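Microcompartments protein (Halothece sp. PCC 7418, PDB 5VGU) probably forms hexameric tiles of the beta-carboxysome shell, as a CcmK4-type member of the bacterial microcompartment family. Local coordinates at residues A20-A23 with M24-G28. Sequence-based numbering, arbitrary orientation.
Sequences AADA and MVKTG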
loop_
_atom_site.group_PDB
_atom_site.type_symbol
_atom_site.label_atom_id
_atom_site.label_comp_id
_atom_site.label_asym_id
_atom_site.label_seq_id
_atom_site.Cartn_x
_atom_site.Cartn_y
_atom_site.Cartn_z
ATOM N N ALA A 20 -22.539 -4.990 -3.964
ATOM C CA ALA A 20 -22.568 -5.379 -5.369
ATOM C C ALA A 20 -22.379 -6.884 -5.536
ATOM O O ALA A 20 -23.065 -7.515 -6.348
ATOM C CB ALA A 20 -21.495 -4.618 -6.165
ATOM N N ALA A 21 -21.431 -7.473 -4.793
ATOM C CA ALA A 21 -21.160 -8.904 -4.928
ATOM C C ALA A 21 -22.388 -9.728 -4.585
ATOM O O ALA A 21 -22.719 -10.694 -5.283
ATOM C CB ALA A 21 -19.995 -9.311 -4.017
ATOM N N ASP A 22 -23.065 -9.373 -3.496
ATOM C CA ASP A 22 -24.243 -10.126 -3.081
ATOM C C ASP A 22 -25.355 -10.021 -4.124
ATOM O O ASP A 22 -25.999 -11.019 -4.457
ATOM C CB ASP A 22 -24.711 -9.633 -1.720
ATOM C CG ASP A 22 -25.741 -10.537 -1.101
ATOM O OD1 ASP A 22 -25.423 -11.707 -0.777
ATOM O OD2 ASP A 22 -26.882 -10.057 -0.974
ATOM N N ALA A 23 -25.583 -8.828 -4.668
ATOM C CA ALA A 23 -26.609 -8.683 -5.701
ATOM C C ALA A 23 -26.262 -9.486 -6.944
ATOM O O ALA A 23 -27.136 -10.112 -7.557
ATOM C CB ALA A 23 -26.805 -7.207 -6.043
ATOM N N MET A 24 -24.986 -9.495 -7.328
ATOM C CA MET A 24 -24.575 -10.193 -8.544
ATOM C C MET A 24 -24.891 -11.672 -8.460
ATOM O O MET A 24 -25.542 -12.232 -9.358
ATOM C CB MET A 24 -23.075 -9.983 -8.777
ATOM C CG MET A 24 -22.703 -8.637 -9.309
ATOM S SD MET A 24 -20.909 -8.420 -9.222
ATOM C CE MET A 24 -20.651 -7.142 -10.441
ATOM N N VAL A 25 -24.448 -12.329 -7.384
ATOM C CA VAL A 25 -24.595 -13.778 -7.310
ATOM C C VAL A 25 -26.027 -14.174 -6.973
ATOM O O VAL A 25 -26.427 -15.315 -7.239
ATOM C CB VAL A 25 -23.628 -14.408 -6.294
ATOM C CG1 VAL A 25 -22.189 -14.211 -6.767
ATOM C CG2 VAL A 25 -23.835 -13.848 -4.878
ATOM N N LYS A 26 -26.826 -13.254 -6.441
ATOM C CA LYS A 26 -28.229 -13.563 -6.217
ATOM C C LYS A 26 -29.085 -13.378 -7.465
ATOM O O LYS A 26 -30.195 -13.919 -7.512
ATOM C CB LYS A 26 -28.781 -12.702 -5.080
ATOM C CG LYS A 26 -28.375 -13.198 -3.709
ATOM C CD LYS A 26 -28.824 -12.256 -2.648
ATOM C CE LYS A 26 -28.545 -12.841 -1.267
ATOM N NZ LYS A 26 -28.770 -11.812 -0.221
ATOM N N THR A 27 -28.624 -12.623 -8.466
ATOM C CA THR A 27 -29.458 -12.331 -9.630
ATOM C C THR A 27 -29.032 -13.047 -10.895
ATOM O O THR A 27 -29.895 -13.394 -11.703
ATOM C CB THR A 27 -29.506 -10.826 -9.935
ATOM O OG1 THR A 27 -28.224 -10.370 -10.361
ATOM C CG2 THR A 27 -29.944 -10.031 -8.721
ATOM N N GLY A 28 -27.735 -13.261 -11.115
ATOM C CA GLY A 28 -27.262 -14.002 -12.267
ATOM C C GLY A 28 -26.702 -15.331 -11.807
ATOM O O GLY A 28 -26.262 -15.473 -10.660
#
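Asp22 and Lys26 illustrate the i to i+4 salt bridge, a pairing made possible by the pitch of the alpha-helix, here in the last turns of helix 14-27. Followed outward, the lysine first runs over backbone: its CB lies 3.3 Å from Asp22 O, and CG keeps close to the same oxygen, the carbonyl that accepts the bond from Lys26 N. CD passes from that carbonyl to the carboxylate, and CE rests beside both carboxylate oxygens, 3.3 Å from Asp22 OD2 and a little farther from OD1. The extended chain ends with NZ 2.7 Å from Asp22 OD2, on the syn lone pair. The CB of Asp22 points away from 24-28, and a CG anti to the backbone N (chi1 -168°) carries the carboxylate back to where the lysine tip ends.

One residue on, at the last helical position before Gly28, Thr27 folds its hydroxyl back to the turn before: OG1 donates to Ala23 O at 3.0 Å, approaching 32° from the carbonyl plane, and supplements a weak bond from Thr27 N to that oxygen. On the inner side, Met24 CG comes within 3.2 Å of Ala20 O, while the methionine packs on Leu9, Ile45 and Ile47 of the sheet.

The ion pair also belongs to the subunit interface: Asp22 OD1 accepts from His83 N and Lys26 NZ donates to Arg81 O, both of a neighbouring subunit. With the carboxylate of Asp22 gone, as in an alanine here, the Lys26 ammonium would probably lose its anionic mate and that His83 N this acceptor. Each carboxylate oxygen has a donor, one from the same helix and one from the neighbouring subunit, which would limit rotation of the group; the lysine probably stabilises its buried charge, and the pair, through the two intersubunit bonds, joins the last turns of helix 14-27 to the adjoining subunit of the hexamer.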